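Local coordinates for protein porin B (Pseudomonas putida, PDB 4GEY) that forms a beta-barrel channel that probably lets sugars such as glucose pass across the outer membrane, at residues A[401-413]-A[424-436]. The protein carries 2 engineered substitutions. Numbering follows the deposited sequence.
With C8E ((hydroxyethyloxy)tri(ethyloxy)octane), chain D; C8E ((hydroxyethyloxy)tri(ethyloxy)octane), chain F; DMU (decyl-beta-D-maltopyranoside), chain K.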
ATOM      1  N   THR A 401      20.341  14.374   0.170  1.00 29.93           N
ATOM      2  CA  THR A 401      19.903  15.751   0.372  1.00 35.76           C
ATOM      3  C   THR A 401      18.512  15.750   0.979  1.00 29.52           C
ATOM      4  O   THR A 401      17.977  14.695   1.312  1.00 39.14           O
ATOM      5  CB  THR A 401      19.863  16.553  -0.943  1.00 41.69           C
ATOM      6  OG1 THR A 401      18.916  15.963  -1.846  1.00 37.35           O
ATOM      7  CG2 THR A 401      21.250  16.596  -1.587  1.00 38.53           C
ATOM      8  N   ASN A 402      17.923  16.930   1.127  1.00 39.35           N
ATOM      9  CA  ASN A 402      16.526  17.009   1.553  1.00 34.85           C
ATOM     10  C   ASN A 402      15.586  16.707   0.397  1.00 28.50           C
ATOM     11  O   ASN A 402      14.368  16.622   0.586  1.00 46.14           O
ATOM     12  CB  ASN A 402      16.210  18.380   2.151  1.00 43.50           C
ATOM     13  CG  ASN A 402      16.682  18.509   3.586  1.00 47.59           C
ATOM     14  OD1 ASN A 402      16.802  17.512   4.301  1.00 55.47           O
ATOM     15  ND2 ASN A 402      16.946  19.737   4.018  1.00 37.00           N
ATOM     16  N   TRP A 403      16.152  16.544  -0.800  1.00 30.36           N
ATOM     17  CA  TRP A 403      15.363  16.215  -1.975  1.00 28.37           C
ATOM     18  C   TRP A 403      15.729  14.848  -2.541  1.00 39.30           C
ATOM     19  O   TRP A 403      15.191  14.438  -3.568  1.00 40.87           O
ATOM     20  CB  TRP A 403      15.483  17.306  -3.050  1.00 29.35           C
ATOM     21  CG  TRP A 403      16.907  17.683  -3.430  1.00 30.44           C
ATOM     22  CD1 TRP A 403      17.631  18.740  -2.952  1.00 31.81           C
ATOM     23  CD2 TRP A 403      17.757  17.010  -4.371  1.00 30.68           C
ATOM     24  NE1 TRP A 403      18.887  18.758  -3.531  1.00 32.40           N
ATOM     25  CE2 TRP A 403      18.986  17.706  -4.402  1.00 31.91           C
ATOM     26  CE3 TRP A 403      17.605  15.878  -5.175  1.00 32.40           C
ATOM     27  CZ2 TRP A 403      20.056  17.309  -5.218  1.00 40.12           C
ATOM     28  CZ3 TRP A 403      18.676  15.481  -5.985  1.00 34.91           C
ATOM     29  CH2 TRP A 403      19.876  16.200  -6.003  1.00 31.89           C
ATOM     30  N   LEU A 404      16.631  14.138  -1.874  1.00 27.74           N
ATOM     31  CA  LEU A 404      17.091  12.847  -2.377  1.00 27.34           C
ATOM     32  C   LEU A 404      17.414  11.872  -1.248  1.00 34.17           C
ATOM     33  O   LEU A 404      18.249  12.157  -0.389  1.00 32.18           O
ATOM     34  CB  LEU A 404      18.325  13.033  -3.263  1.00 28.29           C
ATOM     35  CG  LEU A 404      18.662  11.995  -4.358  1.00 28.14           C
ATOM     36  CD1 LEU A 404      20.145  11.666  -4.384  1.00 28.90           C
ATOM     37  CD2 LEU A 404      17.839  10.728  -4.286  1.00 26.99           C
ATOM     38  N   THR A 405      16.753  10.718  -1.262  1.00 25.92           N
ATOM     39  CA  THR A 405      17.069   9.625  -0.352  1.00 34.12           C
ATOM     40  C   THR A 405      17.298   8.352  -1.162  1.00 25.15           C
ATOM     41  O   THR A 405      16.551   8.039  -2.086  1.00 30.70           O
ATOM     42  CB  THR A 405      15.938   9.371   0.696  1.00 24.77           C
ATOM     43  OG1 THR A 405      15.624  10.590   1.380  1.00 25.13           O
ATOM     44  CG2 THR A 405      16.373   8.316   1.721  1.00 24.55           C
ATOM     45  N   VAL A 406      18.327   7.611  -0.793  1.00 27.32           N
ATOM     46  CA  VAL A 406      18.716   6.412  -1.509  1.00 25.23           C
ATOM     47  C   VAL A 406      18.748   5.294  -0.489  1.00 33.59           C
ATOM     48  O   VAL A 406      19.517   5.371   0.482  1.00 31.11           O
ATOM     49  CB  VAL A 406      20.132   6.621  -2.141  1.00 26.24           C
ATOM     50  CG1 VAL A 406      20.762   5.314  -2.542  1.00 26.22           C
ATOM     51  CG2 VAL A 406      20.044   7.566  -3.327  1.00 26.70           C
ATOM     52  N   ARG A 407      17.901   4.276  -0.650  1.00 32.67           N
ATOM     53  CA  ARG A 407      17.975   3.152   0.299  1.00 31.69           C
ATOM     54  C   ARG A 407      18.134   1.767  -0.282  1.00 31.06           C
ATOM     55  O   ARG A 407      17.180   1.170  -0.765  1.00 30.75           O
ATOM     56  CB  ARG A 407      16.877   3.168   1.384  1.00 29.48           C
ATOM     57  CG  ARG A 407      15.514   3.538   0.950  1.00 32.87           C
ATOM     58  CD  ARG A 407      14.533   3.296   2.077  1.00 37.41           C
ATOM     59  NE  ARG A 407      14.508   4.383   3.048  1.00 41.17           N
ATOM     60  CZ  ARG A 407      13.856   5.527   2.862  1.00 45.35           C
ATOM     61  NH1 ARG A 407      13.186   5.728   1.735  1.00 49.48           N
ATOM     62  NH2 ARG A 407      13.872   6.471   3.792  1.00 22.86           N
ATOM     63  N   PRO A 408      19.367   1.253  -0.237  1.00 34.00           N
ATOM     64  CA  PRO A 408      19.600  -0.164  -0.514  1.00 31.43           C
ATOM     65  C   PRO A 408      18.869  -1.012   0.511  1.00 31.66           C
ATOM     66  O   PRO A 408      18.724  -0.619   1.681  1.00 32.65           O
ATOM     67  CB  PRO A 408      21.116  -0.313  -0.337  1.00 30.01           C
ATOM     68  CG  PRO A 408      21.557   0.916   0.416  1.00 25.47           C
ATOM     69  CD  PRO A 408      20.624   1.991  -0.025  1.00 30.75           C
ATOM     70  N   ASN A 409      18.409  -2.173   0.072  1.00 33.79           N
ATOM     71  CA  ASN A 409      17.726  -3.088   0.966  1.00 30.48           C
ATOM     72  C   ASN A 409      17.968  -4.541   0.605  1.00 25.71           C
ATOM     73  O   ASN A 409      18.393  -4.865  -0.509  1.00 28.21           O
ATOM     74  CB  ASN A 409      16.231  -2.787   0.997  1.00 21.92           C
ATOM     75  CG  ASN A 409      15.601  -2.830  -0.375  1.00 29.92           C
ATOM     76  OD1 ASN A 409      14.970  -3.820  -0.751  1.00 33.65           O
ATOM     77  ND2 ASN A 409      15.760  -1.752  -1.133  1.00 28.17           N
ATOM     78  N   LEU A 410      17.694  -5.407   1.571  1.00 31.82           N
ATOM     79  CA  LEU A 410      17.802  -6.843   1.402  1.00 34.51           C
ATOM     80  C   LEU A 410      16.452  -7.428   1.758  1.00 33.64           C
ATOM     81  O   LEU A 410      15.924  -7.170   2.838  1.00 35.78           O
ATOM     82  CB  LEU A 410      18.857  -7.402   2.353  1.00 33.89           C
ATOM     83  CG  LEU A 410      20.150  -8.007   1.825  1.00 36.70           C
ATOM     84  CD1 LEU A 410      21.333  -7.349   2.502  1.00 33.65           C
ATOM     85  CD2 LEU A 410      20.168  -9.486   2.122  1.00 47.46           C
ATOM     86  N   GLN A 411      15.893  -8.222   0.856  1.00 38.11           N
ATOM     87  CA  GLN A 411      14.582  -8.819   1.075  1.00 29.40           C
ATOM     88  C   GLN A 411      14.661 -10.327   1.088  1.00 30.67           C
ATOM     89  O   GLN A 411      15.401 -10.916   0.297  1.00 38.88           O
ATOM     90  CB  GLN A 411      13.626  -8.382  -0.022  1.00 23.84           C
ATOM     91  CG  GLN A 411      13.207  -6.943   0.101  1.00 29.81           C
ATOM     92  CD  GLN A 411      12.301  -6.536  -1.016  1.00 31.75           C
ATOM     93  OE1 GLN A 411      11.198  -7.053  -1.135  1.00 40.52           O
ATOM     94  NE2 GLN A 411      12.757  -5.609  -1.851  1.00 31.71           N
ATOM     95  N   TYR A 412      13.889 -10.946   1.979  1.00 31.15           N
ATOM     96  CA  TYR A 412      13.845 -12.398   2.103  1.00 21.83           C
ATOM     97  C   TYR A 412      12.412 -12.871   2.086  1.00 27.01           C
ATOM     98  O   TYR A 412      11.572 -12.350   2.819  1.00 33.68           O
ATOM     99  CB  TYR A 412      14.493 -12.849   3.408  1.00 33.64           C
ATOM    100  CG  TYR A 412      14.891 -14.316   3.430  1.00 35.99           C
ATOM    101  CD1 TYR A 412      15.918 -14.790   2.616  1.00 36.10           C
ATOM    102  CD2 TYR A 412      14.260 -15.217   4.275  1.00 34.91           C
ATOM    103  CE1 TYR A 412      16.292 -16.123   2.639  1.00 38.25           C
ATOM    104  CE2 TYR A 412      14.629 -16.558   4.302  1.00 34.39           C
ATOM    105  CZ  TYR A 412      15.643 -17.005   3.484  1.00 38.36           C
ATOM    106  OH  TYR A 412      16.009 -18.337   3.504  1.00 35.56           O
ATOM    107  N   ILE A 413      12.133 -13.879   1.268  1.00 26.55           N
ATOM    108  CA  ILE A 413      10.771 -14.359   1.075  1.00 28.05           C
ATOM    109  C   ILE A 413      10.650 -15.872   1.255  1.00 32.85           C
ATOM    110  O   ILE A 413      11.223 -16.650   0.494  1.00 34.89           O
ATOM    111  CB  ILE A 413      10.266 -13.988  -0.325  1.00 23.94           C
ATOM    112  CG1 ILE A 413      10.550 -12.520  -0.609  1.00 26.48           C
ATOM    113  CG2 ILE A 413       8.783 -14.234  -0.442  1.00 21.68           C
ATOM    114  CD1 ILE A 413      10.625 -12.242  -2.047  1.00 34.91           C
ATOM    115  N   ASN A 424      13.040 -20.514  -0.770  1.00 27.71           N
ATOM    116  CA  ASN A 424      13.178 -19.175  -0.207  1.00 29.85           C
ATOM    117  C   ASN A 424      13.933 -18.289  -1.180  1.00 32.76           C
ATOM    118  O   ASN A 424      14.888 -18.737  -1.809  1.00 36.25           O
ATOM    119  CB  ASN A 424      13.938 -19.213   1.126  1.00 28.73           C
ATOM    120  CG  ASN A 424      13.207 -20.001   2.193  1.00 35.97           C
ATOM    121  OD1 ASN A 424      12.140 -20.568   1.948  1.00 34.08           O
ATOM    122  ND2 ASN A 424      13.782 -20.042   3.387  1.00 44.76           N
ATOM    123  N   ALA A 425      13.501 -17.041  -1.311  1.00 30.29           N
ATOM    124  CA  ALA A 425      14.146 -16.111  -2.226  1.00 26.66           C
ATOM    125  C   ALA A 425      14.948 -15.049  -1.476  1.00 28.79           C
ATOM    126  O   ALA A 425      14.459 -14.469  -0.499  1.00 25.18           O
ATOM    127  CB  ALA A 425      13.114 -15.459  -3.127  1.00 22.11           C
ATOM    128  N   LEU A 426      16.178 -14.800  -1.933  1.00 28.23           N
ATOM    129  CA  LEU A 426      16.963 -13.670  -1.438  1.00 29.28           C
ATOM    130  C   LEU A 426      17.033 -12.626  -2.540  1.00 34.56           C
ATOM    131  O   LEU A 426      17.519 -12.904  -3.639  1.00 35.60           O
ATOM    132  CB  LEU A 426      18.370 -14.103  -1.044  1.00 34.84           C
ATOM    133  CG  LEU A 426      19.234 -13.058  -0.337  1.00 29.85           C
ATOM    134  CD1 LEU A 426      18.629 -12.739   0.989  1.00 29.50           C
ATOM    135  CD2 LEU A 426      20.642 -13.570  -0.154  1.00 25.04           C
ATOM    136  N   VAL A 427      16.536 -11.427  -2.249  1.00 31.75           N
ATOM    137  CA  VAL A 427      16.464 -10.384  -3.252  1.00 29.07           C
ATOM    138  C   VAL A 427      17.239  -9.143  -2.809  1.00 31.46           C
ATOM    139  O   VAL A 427      17.187  -8.743  -1.644  1.00 33.51           O
ATOM    140  CB  VAL A 427      14.993 -10.022  -3.560  1.00 30.64           C
ATOM    141  CG1 VAL A 427      14.899  -8.817  -4.499  1.00 32.57           C
ATOM    142  CG2 VAL A 427      14.243 -11.231  -4.140  1.00 24.29           C
ATOM    143  N   ALA A 428      17.980  -8.559  -3.744  1.00 30.12           N
ATOM    144  CA  ALA A 428      18.661  -7.297  -3.522  1.00 24.77           C
ATOM    145  C   ALA A 428      17.830  -6.175  -4.125  1.00 28.64           C
ATOM    146  O   ALA A 428      17.409  -6.256  -5.283  1.00 22.66           O
ATOM    147  CB  ALA A 428      20.031  -7.326  -4.149  1.00 23.92           C
ATOM    148  N   GLY A 429      17.586  -5.133  -3.335  1.00 27.18           N
ATOM    149  CA  GLY A 429      16.819  -4.004  -3.808  1.00 22.26           C
ATOM    150  C   GLY A 429      17.558  -2.693  -3.643  1.00 28.48           C
ATOM    151  O   GLY A 429      18.481  -2.594  -2.843  1.00 27.30           O
ATOM    152  N   LEU A 430      17.162  -1.698  -4.427  1.00 22.73           N
ATOM    153  CA  LEU A 430      17.624  -0.325  -4.259  1.00 25.88           C
ATOM    154  C   LEU A 430      16.417   0.579  -4.472  1.00 26.41           C
ATOM    155  O   LEU A 430      15.763   0.541  -5.523  1.00 23.27           O
ATOM    156  CB  LEU A 430      18.734   0.021  -5.263  1.00 26.07           C
ATOM    157  CG  LEU A 430      19.276   1.461  -5.193  1.00 29.44           C
ATOM    158  CD1 LEU A 430      19.776   1.768  -3.786  1.00 24.72           C
ATOM    159  CD2 LEU A 430      20.388   1.730  -6.201  1.00 25.52           C
ATOM    160  N   LYS A 431      16.098   1.382  -3.471  1.00 22.63           N
ATOM    161  CA  LYS A 431      14.934   2.248  -3.574  1.00 23.84           C
ATOM    162  C   LYS A 431      15.374   3.695  -3.521  1.00 22.88           C
ATOM    163  O   LYS A 431      16.155   4.083  -2.654  1.00 38.88           O
ATOM    164  CB  LYS A 431      13.910   1.932  -2.471  1.00 21.70           C
ATOM    165  CG  LYS A 431      12.699   2.827  -2.505  1.00 21.48           C
ATOM    166  CD  LYS A 431      11.531   2.249  -1.709  1.00 23.97           C
ATOM    167  CE  LYS A 431      10.388   3.249  -1.646  1.00 20.82           C
ATOM    168  NZ  LYS A 431       9.133   2.667  -1.128  1.00 27.72           N
ATOM    169  N   ILE A 432      14.878   4.476  -4.469  1.00 23.49           N
ATOM    170  CA  ILE A 432      15.225   5.883  -4.597  1.00 23.70           C
ATOM    171  C   ILE A 432      13.980   6.755  -4.481  1.00 30.90           C
ATOM    172  O   ILE A 432      12.951   6.466  -5.106  1.00 34.49           O
ATOM    173  CB  ILE A 432      15.850   6.169  -5.968  1.00 24.40           C
ATOM    174  CG1 ILE A 432      17.187   5.462  -6.112  1.00 24.83           C
ATOM    175  CG2 ILE A 432      16.026   7.665  -6.178  1.00 28.68           C
ATOM    176  CD1 ILE A 432      17.979   5.990  -7.284  1.00 26.14           C
ATOM    177  N   GLN A 433      14.074   7.822  -3.692  1.00 27.51           N
ATOM    178  CA  GLN A 433      12.982   8.776  -3.564  1.00 23.71           C
ATOM    179  C   GLN A 433      13.502  10.168  -3.791  1.00 26.19           C
ATOM    180  O   GLN A 433      14.471  10.576  -3.169  1.00 35.12           O
ATOM    181  CB  GLN A 433      12.352   8.697  -2.182  1.00 23.22           C
ATOM    182  CG  GLN A 433      11.648   7.399  -1.904  1.00 22.45           C
ATOM    183  CD  GLN A 433      11.340   7.231  -0.432  1.00 34.04           C
ATOM    184  OE1 GLN A 433      12.137   7.616   0.422  1.00 38.11           O
ATOM    185  NE2 GLN A 433      10.177   6.669  -0.123  1.00 34.91           N
ATOM    186  N   SER A 434      12.860  10.914  -4.676  1.00 28.07           N
ATOM    187  CA  SER A 434      13.298  12.279  -4.918  1.00 32.89           C
ATOM    188  C   SER A 434      12.171  13.247  -5.289  1.00 34.88           C
ATOM    189  O   SER A 434      11.227  12.885  -6.006  1.00 27.92           O
ATOM    190  CB  SER A 434      14.366  12.296  -5.999  1.00 37.10           C
ATOM    191  OG  SER A 434      14.920  13.588  -6.076  1.00 47.95           O
ATOM    192  N   SER A 435      12.281  14.479  -4.802  1.00 40.06           N
ATOM    193  CA  SER A 435      11.315  15.517  -5.134  1.00 42.49           C
ATOM    194  C   SER A 435      11.988  16.644  -5.891  1.00 42.34           C
ATOM    195  O   SER A 435      13.021  17.171  -5.472  1.00 42.25           O
ATOM    196  CB  SER A 435      10.607  16.044  -3.887  1.00 44.79           C
ATOM    197  OG  SER A 435      11.505  16.212  -2.816  1.00 54.38           O
ATOM    198  N   PHE A 436      11.389  17.000  -7.023  1.00 43.49           N
ATOM    199  CA  PHE A 436      11.968  17.985  -7.918  1.00 39.49           C
ATOM    200  C   PHE A 436      11.539  19.376  -7.508  1.00 33.93           C
ATOM    201  O   PHE A 436      10.484  19.522  -6.899  1.00 30.44           O
ATOM    202  CB  PHE A 436      11.549  17.709  -9.361  1.00 42.73           C
ATOM    203  CG  PHE A 436      12.122  16.446  -9.923  1.00 44.13           C
ATOM    204  CD1 PHE A 436      13.473  16.319 -10.120  1.00 50.87           C
ATOM    205  CD2 PHE A 436      11.308  15.391 -10.253  1.00 47.28           C
ATOM    206  CE1 PHE A 436      13.995  15.156 -10.630  1.00 57.38           C
ATOM    207  CE2 PHE A 436      11.826  14.233 -10.766  1.00 46.33           C
ATOM    208  CZ  PHE A 436      13.163  14.114 -10.956  1.00 51.83           C
ATOM    209  OXT PHE A 436      12.231  20.361  -7.780  1.00 36.54           O
TER
HETATM  210  C1  C8E D 503      21.697  -2.909  -2.861  1.00 50.21           C
HETATM  211  C2  C8E D 503      21.692  -4.310  -2.254  1.00 52.18           C
HETATM  212  C3  C8E D 503      22.649  -4.389  -1.069  1.00 57.97           C
HETATM  213  C4  C8E D 503      21.884  -4.784   0.192  1.00 62.28           C
HETATM  214  C5  C8E D 503      21.692  -3.608   1.157  1.00 67.24           C
HETATM  215  C6  C8E D 503      22.144  -3.923   2.585  1.00 63.75           C
HETATM  216  C7  C8E D 503      21.294  -3.208   3.633  1.00 59.25           C
HETATM  217  C8  C8E D 503      21.468  -3.854   5.003  1.00 65.65           C
HETATM  218  O9  C8E D 503      22.382  -3.147   5.832  1.00 75.09           O
HETATM  219  C10 C8E D 503      21.824  -2.662   7.046  1.00 73.44           C
HETATM  220  C11 C8E D 503      22.855  -2.660   8.185  1.00 74.09           C
HETATM  221  O12 C8E D 503      24.038  -1.935   7.879  1.00 80.75           O
HETATM  222  C13 C8E D 503      24.574  -1.250   9.010  1.00 79.97           C
HETATM  223  C14 C8E D 503      25.442  -0.045   8.612  1.00 77.89           C
HETATM  224  O15 C8E D 503      26.434   0.232   9.591  1.00 79.32           O
HETATM  225  C16 C8E D 503      26.420   1.572  10.057  1.00 78.53           C
HETATM  226  C17 C8E D 503      27.726   2.313   9.754  1.00 79.99           C
HETATM  227  O18 C8E D 503      27.666   3.653  10.229  1.00 77.81           O
HETATM  228  C19 C8E D 503      28.599   3.978  11.245  1.00 70.24           C
HETATM  229  C20 C8E D 503      28.915   5.470  11.159  1.00 65.88           C
HETATM  230  O21 C8E D 503      30.269   5.740  11.449  1.00 66.45           O
HETATM  231  C7  C8E F 505      15.931  -9.600   5.519  1.00 50.04           C
HETATM  232  C8  C8E F 505      17.160 -10.163   4.813  1.00 50.05           C
HETATM  233  O9  C8E F 505      17.663 -11.232   5.581  1.00 52.09           O
HETATM  234  C10 C8E F 505      18.128 -12.324   4.815  1.00 52.87           C
HETATM  235  C11 C8E F 505      18.564 -13.452   5.748  1.00 54.77           C
HETATM  236  O12 C8E F 505      18.900 -14.603   5.002  1.00 59.07           O
HETATM  237  C13 C8E F 505      18.601 -15.781   5.727  1.00 62.73           C
HETATM  238  C14 C8E F 505      19.238 -17.022   5.104  1.00 64.53           C
HETATM  239  O15 C8E F 505      19.440 -17.970   6.133  1.00 72.99           O
HETATM  240  C16 C8E F 505      18.470 -19.000   6.161  1.00 77.31           C
HETATM  241  C17 C8E F 505      18.651 -19.946   4.976  1.00 83.90           C
HETATM  242  O18 C8E F 505      19.806 -20.728   5.187  1.00 88.51           O
HETATM  243  C19 C8E F 505      19.514 -22.003   5.716  1.00 90.17           C
HETATM  244  C20 C8E F 505      20.722 -22.902   5.474  1.00 89.95           C
HETATM  245  O21 C8E F 505      21.849 -22.102   5.167  1.00 86.61           O
HETATM  246  C1  DMU K 510      12.141 -23.222   4.526  1.00 54.78           C
HETATM  247  C2  DMU K 510      11.472 -24.481   4.422  1.00 54.78           C
HETATM  248  C3  DMU K 510      12.268 -25.627   4.901  1.00 57.97           C
HETATM  249  C4  DMU K 510      12.922 -25.396   6.279  1.00 56.09           C
HETATM  250  O5  DMU K 510      13.321 -23.908   6.476  1.00 56.87           O
HETATM  251  C6  DMU K 510      12.468 -22.896   5.894  1.00 52.72           C
HETATM  252  O7  DMU K 510      11.451 -26.807   5.036  1.00 69.12           O
HETATM  253  O16 DMU K 510      13.135 -21.631   5.983  1.00 49.16           O
HETATM  254  C18 DMU K 510      13.335 -21.030   7.256  1.00 45.80           C
HETATM  255  C19 DMU K 510      14.453 -19.960   7.400  1.00 64.88           C
HETATM  256  C22 DMU K 510      14.263 -18.797   8.439  1.00 57.07           C
HETATM  257  C25 DMU K 510      15.288 -17.658   8.448  1.00 59.26           C
HETATM  258  C28 DMU K 510      14.815 -16.256   8.817  1.00 60.27           C
HETATM  259  C31 DMU K 510      15.748 -15.059   8.653  1.00 55.14           C
HETATM  260  C34 DMU K 510      15.242 -13.671   8.973  1.00 43.21           C
HETATM  261  O49 DMU K 510      11.274 -22.186   3.922  1.00 52.48           O
HETATM  262  O55 DMU K 510      10.986 -24.666   3.045  1.00 51.15           O
HETATM  263  C57 DMU K 510      14.002 -26.192   6.462  1.00 53.16           C
HETATM  264  O61 DMU K 510      14.377 -26.416   7.780  1.00 51.76           O
HETATM  265  C5  DMU K 510      10.964 -29.018   4.456  1.00 82.75           C
HETATM  266  C7  DMU K 510      11.772 -29.838   5.291  1.00 85.84           C
HETATM  267  C8  DMU K 510      12.990 -30.309   4.610  1.00 88.53           C
HETATM  268  C9  DMU K 510      13.930 -29.147   4.144  1.00 85.83           C
HETATM  269  O1  DMU K 510      13.096 -27.877   3.873  1.00 82.97           O
HETATM  270  C10 DMU K 510      11.654 -27.788   4.070  1.00 77.74           C
HETATM  271  O2  DMU K 510      13.696 -31.166   5.456  1.00 92.10           O
HETATM  272  O3  DMU K 510       9.672 -28.700   5.102  1.00 83.61           O
HETATM  273  O4  DMU K 510      10.963 -30.966   5.703  1.00 84.41           O
HETATM  274  C11 DMU K 510      14.605 -29.440   3.043  1.00 85.01           C
HETATM  275  O6  DMU K 510      15.324 -30.616   3.037  1.00 84.23           O
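Y412 and N424 meet at one end of an antiparallel hairpin, strands 404-413 and 425-435, where the N424 amide stands almost perpendicular (89°) to the phenol ring. N424 ND2 donates to Y412 OH at 2.8 Å, and the hydroxyl lies in the amide plane. The same amide holds decyl-maltoside: ND2 reaches its O16, and OD1 takes the hydroxyl O49. With CG anti to the backbone N (chi1 -162°), the tyrosine runs out beside the neighbouring strand, and L426 CD1 packs at the ring edge, 3.8 Å from Y412 CD1. The ether chain of a C8E detergent lies over one ring face. Replacing Y412 by alanine removes the phenol, which is likely to leave N424 ND2 without this acceptor and open a gap beside L426.

Farther along this outward face, L410, P408, V406, L430 and L404 present aliphatic groups suited to lipid; L410 CD1 lies 3.5 Å from C4 in the octyl tail of another C8E.

The inward face is polar from Q411 to Q433, but I413, A425 and V427 form an apolar patch, the latter two against helix 103-108. R407 bends at chi3 (82°), bringing NH1 to Q433 OE1, near the guanidinium plane. K431 runs alongside R407; its NZ reaches E121 of the glucose pocket in a salt bridge and the carbonyls of F165 and C163. N409 ND2 bonds R407 O, opposite K431 N; Q411 NE2 donates to N409 OD1, while Q411 OE1 accepts from N167. A side chain at G429 would probably crowd N409 OD1, consistent with glycine.

Alternation thus gives this barrel wall a greasy exterior and a largely hydrogen-bonded interior, with positive charge, probably tempered by E121, beside the glucose pocket.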